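Local coordinates for tubulin-like protein CetZ1 (PDB 4B46) that binds and hydrolyses GTP as a tubulin-like cytoskeletal protein and controls archaeal cell shape, being needed for the rod-shaped cells that swim efficiently, at residues V95-G108 against L123-L137. Sequence-based numbering, arbitrary orientation.
Sequences VHEVDAFLVVSGLG and LKRIYTEPVYGLGIL. With GDP (guanosine-5'-diphosphate), chain B.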
ATOM      1  N   VAL A  95     -16.273   6.824  10.298  1.00 40.71           N
ATOM      2  CA  VAL A  95     -16.008   6.953   8.870  1.00 37.27           C
ATOM      3  C   VAL A  95     -16.047   8.404   8.383  1.00 37.01           C
ATOM      4  O   VAL A  95     -15.295   8.771   7.486  1.00 33.05           O
ATOM      5  CB  VAL A  95     -16.953   6.053   8.037  1.00 43.38           C
ATOM      6  CG1 VAL A  95     -16.724   6.249   6.543  1.00 41.43           C
ATOM      7  CG2 VAL A  95     -16.748   4.585   8.417  1.00 41.76           C
ATOM      8  N   HIS A  96     -16.897   9.236   8.988  1.00 31.53           N
ATOM      9  CA  HIS A  96     -16.945  10.651   8.628  1.00 40.09           C
ATOM     10  C   HIS A  96     -15.609  11.356   8.871  1.00 38.64           C
ATOM     11  O   HIS A  96     -15.377  12.450   8.358  1.00 36.43           O
ATOM     12  CB  HIS A  96     -18.061  11.385   9.381  1.00 49.63           C
ATOM     13  CG  HIS A  96     -19.442  10.956   8.992  1.00 52.80           C
ATOM     14  ND1 HIS A  96     -19.906  11.022   7.696  1.00 53.78           N
ATOM     15  CD2 HIS A  96     -20.459  10.455   9.730  1.00 53.73           C
ATOM     16  CE1 HIS A  96     -21.147  10.573   7.650  1.00 51.62           C
ATOM     17  NE2 HIS A  96     -21.507  10.224   8.871  1.00 55.10           N
ATOM     18  N   GLU A  97     -14.728  10.730   9.647  1.00 31.42           N
ATOM     19  CA  GLU A  97     -13.453  11.359   9.979  1.00 33.63           C
ATOM     20  C   GLU A  97     -12.287  10.827   9.155  1.00 33.16           C
ATOM     21  O   GLU A  97     -11.134  11.135   9.453  1.00 34.01           O
ATOM     22  CB  GLU A  97     -13.146  11.213  11.474  1.00 42.58           C
ATOM     23  CG  GLU A  97     -14.114  11.973  12.388  1.00 45.26           C
ATOM     24  CD  GLU A  97     -13.995  11.556  13.846  1.00 53.05           C
ATOM     25  OE1 GLU A  97     -12.957  10.967  14.225  1.00 55.66           O
ATOM     26  OE2 GLU A  97     -14.945  11.812  14.615  1.00 57.32           O
ATOM     27  N   VAL A  98     -12.570  10.036   8.124  1.00 25.19           N
ATOM     28  CA  VAL A  98     -11.494   9.544   7.265  1.00 22.83           C
ATOM     29  C   VAL A  98     -11.587  10.083   5.842  1.00 24.22           C
ATOM     30  O   VAL A  98     -12.678  10.355   5.332  1.00 23.22           O
ATOM     31  CB  VAL A  98     -11.404   7.984   7.237  1.00 30.96           C
ATOM     32  CG1 VAL A  98     -11.536   7.417   8.641  1.00 31.81           C
ATOM     33  CG2 VAL A  98     -12.461   7.390   6.324  1.00 29.04           C
ATOM     34  N   ASP A  99     -10.424  10.242   5.219  1.00 24.16           N
ATOM     35  CA  ASP A  99     -10.316  10.689   3.833  1.00 26.30           C
ATOM     36  C   ASP A  99     -10.466   9.536   2.848  1.00 23.55           C
ATOM     37  O   ASP A  99     -10.922   9.730   1.718  1.00 20.95           O
ATOM     38  CB  ASP A  99      -8.961  11.369   3.607  1.00 19.67           C
ATOM     39  CG  ASP A  99      -8.791  12.606   4.458  1.00 23.59           C
ATOM     40  OD1 ASP A  99      -9.729  13.431   4.478  1.00 25.61           O
ATOM     41  OD2 ASP A  99      -7.745  12.742   5.122  1.00 25.97           O
ATOM     42  N   ALA A 100     -10.064   8.341   3.272  1.00 16.96           N
ATOM     43  CA  ALA A 100     -10.119   7.179   2.395  1.00 18.10           C
ATOM     44  C   ALA A 100      -9.996   5.875   3.165  1.00 17.76           C
ATOM     45  O   ALA A 100      -9.526   5.860   4.303  1.00 19.86           O
ATOM     46  CB  ALA A 100      -9.003   7.265   1.325  1.00 18.89           C
ATOM     47  N   PHE A 101     -10.427   4.785   2.531  1.00 19.73           N
ATOM     48  CA  PHE A 101     -10.175   3.435   3.031  1.00 17.11           C
ATOM     49  C   PHE A 101      -8.945   2.876   2.336  1.00 17.54           C
ATOM     50  O   PHE A 101      -8.687   3.209   1.176  1.00 19.48           O
ATOM     51  CB  PHE A 101     -11.360   2.521   2.725  1.00 17.03           C
ATOM     52  CG  PHE A 101     -12.580   2.817   3.536  1.00 22.44           C
ATOM     53  CD1 PHE A 101     -13.513   3.737   3.094  1.00 24.55           C
ATOM     54  CD2 PHE A 101     -12.793   2.167   4.743  1.00 19.52           C
ATOM     55  CE1 PHE A 101     -14.644   4.010   3.848  1.00 24.15           C
ATOM     56  CE2 PHE A 101     -13.916   2.428   5.498  1.00 18.82           C
ATOM     57  CZ  PHE A 101     -14.844   3.345   5.052  1.00 21.57           C
ATOM     58  N   LEU A 102      -8.179   2.050   3.047  1.00 19.53           N
ATOM     59  CA  LEU A 102      -7.078   1.304   2.442  1.00 15.74           C
ATOM     60  C   LEU A 102      -7.161  -0.183   2.820  1.00 17.36           C
ATOM     61  O   LEU A 102      -7.043  -0.559   3.995  1.00 14.55           O
ATOM     62  CB  LEU A 102      -5.721   1.880   2.850  1.00 15.90           C
ATOM     63  CG  LEU A 102      -4.500   1.196   2.236  1.00 19.21           C
ATOM     64  CD1 LEU A 102      -4.404   1.492   0.737  1.00 15.96           C
ATOM     65  CD2 LEU A 102      -3.218   1.611   2.945  1.00 17.99           C
ATOM     66  N   VAL A 103      -7.368  -1.023   1.814  1.00 11.82           N
ATOM     67  CA  VAL A 103      -7.447  -2.467   2.021  1.00 13.27           C
ATOM     68  C   VAL A 103      -6.089  -3.072   1.696  1.00 16.30           C
ATOM     69  O   VAL A 103      -5.600  -2.975   0.566  1.00 17.37           O
ATOM     70  CB  VAL A 103      -8.556  -3.096   1.151  1.00 14.59           C
ATOM     71  CG1 VAL A 103      -8.615  -4.626   1.351  1.00 14.59           C
ATOM     72  CG2 VAL A 103      -9.894  -2.449   1.480  1.00 17.18           C
ATOM     73  N   VAL A 104      -5.460  -3.655   2.710  1.00 18.09           N
ATOM     74  CA  VAL A 104      -4.103  -4.163   2.577  1.00 17.76           C
ATOM     75  C   VAL A 104      -4.088  -5.689   2.615  1.00 15.50           C
ATOM     76  O   VAL A 104      -4.708  -6.290   3.496  1.00 14.82           O
ATOM     77  CB  VAL A 104      -3.205  -3.643   3.708  1.00 12.08           C
ATOM     78  CG1 VAL A 104      -1.744  -4.094   3.472  1.00 13.11           C
ATOM     79  CG2 VAL A 104      -3.300  -2.119   3.799  1.00 13.68           C
ATOM     80  N   SER A 105      -3.356  -6.307   1.688  1.00 14.39           N
ATOM     81  CA  SER A 105      -3.360  -7.759   1.573  1.00 12.69           C
ATOM     82  C   SER A 105      -2.233  -8.312   0.715  1.00 18.62           C
ATOM     83  O   SER A 105      -1.825  -7.696  -0.270  1.00 16.64           O
ATOM     84  CB  SER A 105      -4.675  -8.209   0.959  1.00 14.85           C
ATOM     85  OG  SER A 105      -4.721  -9.612   0.914  1.00 19.82           O
ATOM     86  N   GLY A 106      -1.747  -9.489   1.090  1.00 14.86           N
ATOM     87  CA  GLY A 106      -0.872 -10.258   0.222  1.00 13.00           C
ATOM     88  C   GLY A 106      -1.754 -10.892  -0.831  1.00 16.96           C
ATOM     89  O   GLY A 106      -2.884 -11.288  -0.540  1.00 21.96           O
ATOM     90  N   LEU A 107      -1.276 -10.970  -2.066  1.00 14.56           N
ATOM     91  CA  LEU A 107      -2.127 -11.505  -3.125  1.00 18.01           C
ATOM     92  C   LEU A 107      -1.861 -12.987  -3.406  1.00 14.32           C
ATOM     93  O   LEU A 107      -2.622 -13.630  -4.120  1.00 17.08           O
ATOM     94  CB  LEU A 107      -1.998 -10.671  -4.404  1.00 12.94           C
ATOM     95  CG  LEU A 107      -2.348  -9.189  -4.233  1.00 13.33           C
ATOM     96  CD1 LEU A 107      -2.476  -8.545  -5.586  1.00 19.35           C
ATOM     97  CD2 LEU A 107      -3.636  -9.009  -3.440  1.00 16.21           C
ATOM     98  N   GLY A 108      -0.798 -13.523  -2.822  1.00 15.39           N
ATOM     99  CA  GLY A 108      -0.359 -14.875  -3.149  1.00 13.06           C
ATOM    100  C   GLY A 108      -1.042 -15.999  -2.385  1.00 15.49           C
ATOM    101  O   GLY A 108      -0.889 -17.168  -2.758  1.00 16.88           O
ATOM    102  N   LEU A 123     -17.128  -2.065   0.206  1.00 16.14           N
ATOM    103  CA  LEU A 123     -16.893  -0.710   0.700  1.00 18.70           C
ATOM    104  C   LEU A 123     -17.328   0.380  -0.288  1.00 22.04           C
ATOM    105  O   LEU A 123     -17.950   1.375   0.108  1.00 20.56           O
ATOM    106  CB  LEU A 123     -15.430  -0.519   1.071  1.00 20.52           C
ATOM    107  CG  LEU A 123     -14.949  -1.308   2.286  1.00 21.88           C
ATOM    108  CD1 LEU A 123     -13.439  -1.138   2.479  1.00 19.40           C
ATOM    109  CD2 LEU A 123     -15.705  -0.855   3.513  1.00 17.88           C
ATOM    110  N   LYS A 124     -17.013   0.195  -1.568  1.00 16.38           N
ATOM    111  CA  LYS A 124     -17.401   1.173  -2.591  1.00 19.60           C
ATOM    112  C   LYS A 124     -18.912   1.233  -2.754  1.00 20.03           C
ATOM    113  O   LYS A 124     -19.474   2.244  -3.194  1.00 18.48           O
ATOM    114  CB  LYS A 124     -16.726   0.848  -3.933  1.00 19.12           C
ATOM    115  CG  LYS A 124     -15.267   1.302  -3.990  1.00 23.04           C
ATOM    116  CD  LYS A 124     -14.678   1.234  -5.400  1.00 23.98           C
ATOM    117  CE  LYS A 124     -15.399   2.148  -6.367  1.00 31.02           C
ATOM    118  NZ  LYS A 124     -15.341   3.565  -5.920  1.00 36.90           N
ATOM    119  N   ARG A 125     -19.572   0.143  -2.376  1.00 17.88           N
ATOM    120  CA  ARG A 125     -21.012   0.029  -2.528  1.00 22.03           C
ATOM    121  C   ARG A 125     -21.773   0.821  -1.462  1.00 21.82           C
ATOM    122  O   ARG A 125     -22.877   1.312  -1.708  1.00 21.18           O
ATOM    123  CB  ARG A 125     -21.404  -1.444  -2.453  1.00 30.12           C
ATOM    124  CG  ARG A 125     -22.386  -1.884  -3.495  1.00 43.88           C
ATOM    125  CD  ARG A 125     -22.349  -3.400  -3.663  1.00 48.49           C
ATOM    126  NE  ARG A 125     -23.432  -3.864  -4.518  1.00 46.69           N
ATOM    127  CZ  ARG A 125     -24.519  -4.475  -4.072  1.00 51.07           C
ATOM    128  NH1 ARG A 125     -24.657  -4.719  -2.775  1.00 53.16           N
ATOM    129  NH2 ARG A 125     -25.459  -4.854  -4.924  1.00 58.47           N
ATOM    130  N   ILE A 126     -21.195   0.936  -0.271  1.00 21.76           N
ATOM    131  CA  ILE A 126     -21.914   1.582   0.825  1.00 24.66           C
ATOM    132  C   ILE A 126     -21.327   2.929   1.256  1.00 22.28           C
ATOM    133  O   ILE A 126     -22.034   3.740   1.855  1.00 23.45           O
ATOM    134  CB  ILE A 126     -22.084   0.643   2.058  1.00 28.51           C
ATOM    135  CG1 ILE A 126     -20.834   0.666   2.933  1.00 38.87           C
ATOM    136  CG2 ILE A 126     -22.418  -0.792   1.612  1.00 26.83           C
ATOM    137  CD1 ILE A 126     -20.893  -0.314   4.085  1.00 44.07           C
ATOM    138  N   TYR A 127     -20.048   3.165   0.957  1.00 19.94           N
ATOM    139  CA  TYR A 127     -19.411   4.436   1.300  1.00 24.59           C
ATOM    140  C   TYR A 127     -19.046   5.226   0.048  1.00 24.92           C
ATOM    141  O   TYR A 127     -18.889   4.654  -1.028  1.00 22.65           O
ATOM    142  CB  TYR A 127     -18.149   4.223   2.145  1.00 17.88           C
ATOM    143  CG  TYR A 127     -18.398   3.541   3.467  1.00 21.65           C
ATOM    144  CD1 TYR A 127     -19.184   4.142   4.448  1.00 23.66           C
ATOM    145  CD2 TYR A 127     -17.845   2.297   3.741  1.00 26.77           C
ATOM    146  CE1 TYR A 127     -19.419   3.515   5.662  1.00 25.87           C
ATOM    147  CE2 TYR A 127     -18.068   1.663   4.949  1.00 27.56           C
ATOM    148  CZ  TYR A 127     -18.850   2.274   5.905  1.00 26.07           C
ATOM    149  OH  TYR A 127     -19.067   1.640   7.102  1.00 25.97           O
ATOM    150  N   THR A 128     -18.904   6.538   0.198  1.00 25.40           N
ATOM    151  CA  THR A 128     -18.571   7.400  -0.931  1.00 22.03           C
ATOM    152  C   THR A 128     -17.133   7.919  -0.904  1.00 25.73           C
ATOM    153  O   THR A 128     -16.692   8.551  -1.858  1.00 22.90           O
ATOM    154  CB  THR A 128     -19.547   8.593  -1.043  1.00 26.23           C
ATOM    155  OG1 THR A 128     -19.633   9.261   0.221  1.00 24.88           O
ATOM    156  CG2 THR A 128     -20.935   8.110  -1.436  1.00 27.79           C
ATOM    157  N   GLU A 129     -16.406   7.672   0.181  1.00 21.54           N
ATOM    158  CA  GLU A 129     -14.983   8.023   0.220  1.00 18.46           C
ATOM    159  C   GLU A 129     -14.199   7.099  -0.721  1.00 20.65           C
ATOM    160  O   GLU A 129     -14.646   5.990  -1.001  1.00 19.99           O
ATOM    161  CB  GLU A 129     -14.421   7.890   1.642  1.00 24.58           C
ATOM    162  CG  GLU A 129     -14.937   8.925   2.640  1.00 30.80           C
ATOM    163  CD  GLU A 129     -16.206   8.485   3.337  1.00 30.61           C
ATOM    164  OE1 GLU A 129     -16.712   7.389   3.013  1.00 28.27           O
ATOM    165  OE2 GLU A 129     -16.684   9.237   4.217  1.00 31.32           O
ATOM    166  N   PRO A 130     -13.031   7.550  -1.211  1.00 14.96           N
ATOM    167  CA  PRO A 130     -12.210   6.659  -2.053  1.00 14.13           C
ATOM    168  C   PRO A 130     -11.811   5.379  -1.320  1.00 18.03           C
ATOM    169  O   PRO A 130     -11.580   5.414  -0.110  1.00 18.92           O
ATOM    170  CB  PRO A 130     -10.955   7.495  -2.337  1.00 16.09           C
ATOM    171  CG  PRO A 130     -11.389   8.924  -2.161  1.00 17.05           C
ATOM    172  CD  PRO A 130     -12.429   8.888  -1.062  1.00 19.49           C
ATOM    173  N   VAL A 131     -11.740   4.264  -2.045  1.00 15.37           N
ATOM    174  CA  VAL A 131     -11.289   3.001  -1.479  1.00 13.22           C
ATOM    175  C   VAL A 131     -10.069   2.538  -2.264  1.00 16.53           C
ATOM    176  O   VAL A 131     -10.160   2.227  -3.455  1.00 17.04           O
ATOM    177  CB  VAL A 131     -12.394   1.904  -1.537  1.00 13.08           C
ATOM    178  CG1 VAL A 131     -11.853   0.542  -1.078  1.00 15.86           C
ATOM    179  CG2 VAL A 131     -13.639   2.328  -0.712  1.00 17.17           C
ATOM    180  N   TYR A 132      -8.922   2.530  -1.602  1.00 14.03           N
ATOM    181  CA  TYR A 132      -7.688   2.107  -2.249  1.00 14.66           C
ATOM    182  C   TYR A 132      -7.280   0.727  -1.767  1.00 16.06           C
ATOM    183  O   TYR A 132      -7.699   0.276  -0.693  1.00 18.20           O
ATOM    184  CB  TYR A 132      -6.558   3.105  -1.983  1.00 15.68           C
ATOM    185  CG  TYR A 132      -6.904   4.522  -2.392  1.00 15.32           C
ATOM    186  CD1 TYR A 132      -7.271   4.817  -3.694  1.00 15.65           C
ATOM    187  CD2 TYR A 132      -6.883   5.553  -1.464  1.00 11.54           C
ATOM    188  CE1 TYR A 132      -7.601   6.114  -4.068  1.00 12.42           C
ATOM    189  CE2 TYR A 132      -7.198   6.846  -1.824  1.00 11.96           C
ATOM    190  CZ  TYR A 132      -7.565   7.118  -3.126  1.00 16.01           C
ATOM    191  OH  TYR A 132      -7.887   8.406  -3.487  1.00 16.18           O
ATOM    192  N   GLY A 133      -6.486   0.060  -2.591  1.00 13.41           N
ATOM    193  CA  GLY A 133      -5.893  -1.223  -2.246  1.00 14.45           C
ATOM    194  C   GLY A 133      -4.390  -1.058  -2.093  1.00 14.30           C
ATOM    195  O   GLY A 133      -3.779  -0.199  -2.738  1.00 12.42           O
ATOM    196  N   LEU A 134      -3.801  -1.834  -1.190  1.00 12.26           N
ATOM    197  CA  LEU A 134      -2.351  -2.036  -1.188  1.00 15.26           C
ATOM    198  C   LEU A 134      -2.142  -3.529  -1.352  1.00 18.52           C
ATOM    199  O   LEU A 134      -2.375  -4.296  -0.418  1.00 17.45           O
ATOM    200  CB  LEU A 134      -1.701  -1.542   0.111  1.00 12.75           C
ATOM    201  CG  LEU A 134      -0.205  -1.842   0.324  1.00 18.79           C
ATOM    202  CD1 LEU A 134       0.629  -1.545  -0.909  1.00 18.11           C
ATOM    203  CD2 LEU A 134       0.329  -1.055   1.510  1.00 18.34           C
ATOM    204  N   GLY A 135      -1.757  -3.931  -2.559  1.00 15.11           N
ATOM    205  CA  GLY A 135      -1.603  -5.330  -2.893  1.00 15.37           C
ATOM    206  C   GLY A 135      -0.135  -5.696  -2.833  1.00 15.83           C
ATOM    207  O   GLY A 135       0.705  -4.995  -3.394  1.00 15.68           O
ATOM    208  N   ILE A 136       0.177  -6.780  -2.131  1.00 13.37           N
ATOM    209  CA  ILE A 136       1.557  -7.205  -1.979  1.00 15.09           C
ATOM    210  C   ILE A 136       1.800  -8.480  -2.788  1.00 19.50           C
ATOM    211  O   ILE A 136       1.196  -9.525  -2.509  1.00 16.60           O
ATOM    212  CB  ILE A 136       1.885  -7.442  -0.502  1.00 15.61           C
ATOM    213  CG1 ILE A 136       1.760  -6.133   0.282  1.00 16.71           C
ATOM    214  CG2 ILE A 136       3.261  -8.086  -0.366  1.00 16.16           C
ATOM    215  CD1 ILE A 136       1.699  -6.312   1.792  1.00 14.33           C
ATOM    216  N   LEU A 137       2.659  -8.382  -3.806  1.00 13.15           N
ATOM    217  CA  LEU A 137       2.922  -9.502  -4.707  1.00 15.52           C
ATOM    218  C   LEU A 137       3.915 -10.468  -4.092  1.00 15.26           C
ATOM    219  O   LEU A 137       4.765 -10.060  -3.299  1.00 14.86           O
ATOM    220  CB  LEU A 137       3.447  -9.006  -6.064  1.00 15.76           C
ATOM    221  CG  LEU A 137       2.523  -8.020  -6.776  1.00 17.39           C
ATOM    222  CD1 LEU A 137       3.078  -7.637  -8.156  1.00 11.63           C
ATOM    223  CD2 LEU A 137       1.128  -8.590  -6.885  1.00 15.65           C
TER
HETATM  224  PB  GDP B1368      -3.535 -15.437   3.687  1.00 19.24           P
HETATM  225  O1B GDP B1368      -4.198 -16.718   3.268  1.00 17.26           O
HETATM  226  O2B GDP B1368      -3.634 -15.198   5.177  1.00 17.24           O
HETATM  227  O3B GDP B1368      -4.159 -14.311   2.904  1.00 16.32           O
HETATM  228  O3A GDP B1368      -2.005 -15.636   3.268  1.00 18.80           O
HETATM  229  PA  GDP B1368      -0.788 -14.785   3.862  1.00 18.22           P
HETATM  230  O1A GDP B1368      -1.170 -13.367   4.117  1.00 17.92           O
HETATM  231  O2A GDP B1368      -0.231 -15.474   5.077  1.00 15.31           O
HETATM  232  O5' GDP B1368       0.270 -14.913   2.649  1.00 17.34           O
HETATM  233  C5' GDP B1368      -0.102 -14.357   1.386  1.00 15.23           C
HETATM  234  C4' GDP B1368       1.132 -13.808   0.695  1.00 16.55           C
HETATM  235  O4' GDP B1368       1.612 -12.673   1.394  1.00 16.17           O
HETATM  236  C3' GDP B1368       2.299 -14.776   0.757  1.00 15.26           C
HETATM  237  O3' GDP B1368       2.227 -15.622  -0.382  1.00 23.00           O
HETATM  238  C2' GDP B1368       3.530 -13.883   0.743  1.00 18.14           C
HETATM  239  O2' GDP B1368       3.836 -13.470  -0.591  1.00 16.77           O
HETATM  240  C1' GDP B1368       3.057 -12.619   1.393  1.00 19.09           C
HETATM  241  N9  GDP B1368       3.360 -12.442   2.819  1.00 15.59           N
HETATM  242  C8  GDP B1368       3.049 -13.272   3.836  1.00 19.04           C
HETATM  243  N7  GDP B1368       3.414 -12.720   5.024  1.00 22.24           N
HETATM  244  C5  GDP B1368       3.935 -11.496   4.757  1.00 22.37           C
HETATM  245  C6  GDP B1368       4.492 -10.368   5.534  1.00 20.25           C
HETATM  246  O6  GDP B1368       4.579 -10.412   6.790  1.00 18.50           O
HETATM  247  N1  GDP B1368       4.913  -9.298   4.847  1.00 18.24           N
HETATM  248  C2  GDP B1368       4.846  -9.206   3.507  1.00 18.79           C
HETATM  249  N2  GDP B1368       5.311  -8.086   2.905  1.00 19.67           N
HETATM  250  N3  GDP B1368       4.341 -10.191   2.731  1.00 20.38           N
HETATM  251  C4  GDP B1368       3.881 -11.325   3.301  1.00 20.12           C
HETATM  252  O   HOH W   1     -15.257  11.268   5.245  1.00 41.15           O
HETATM  253  O   HOH W   2       1.672 -12.088  -2.018  1.00 16.34           O
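Residues 100-106 and 131-137 pair as neighbouring parallel strands inside the central sheet of the GTPase domain, joined by helix 111-126 as a beta-alpha-beta crossover. Their axes run 21° apart, and seven backbone hydrogen bonds alternate from one strand to the other, beginning with Phe101 N to Pro130 O (2.9 Å) and ending with Leu107 N to Ile136 O. Helix 111-126 packs on the face of the sheet that carries Phe101 and Val103: Leu123 CD1 touches Phe101 CD2 and lies 3.9 Å from Val103 CG2. At the helix's end Tyr127 lies against Phe101 in a slid, nearly parallel aromatic pair, planes 25° apart: Phe101 CZ stands over one face of the tyrosine ring near its rim, 3.4 Å from Tyr127 CD2, while Ile126 CG1 takes the opposite face. Val95 CG1 adds an off-centre CH-pi contact, 4.3 Å from the Tyr127 ring centroid, and the tyrosine OH bonds to Gln87. A serine in place of Tyr127 would probably leave Phe101 CZ and Val95 without their aromatic partner and Gln87 without its hydroxyl mate. Glu129, its chain bent at CB-CG (chi2 89°), brings its carboxylate to Val95 CG1, and a water sits 2.7 Å from both Glu129 OE2 and Val98 O. At the other end, Ile136 CG2 packs 3.9 Å from GDP N2, and a second water links Gly108 N and Ile136 O with the ribose O2' (2.9 Å). Gly106 CA approaches O4', where a CB would clash. A nucleotide at the C-terminal ends of parallel strands is characteristic of Rossmann-like folds, including the tubulin/FtsZ GTPase domain.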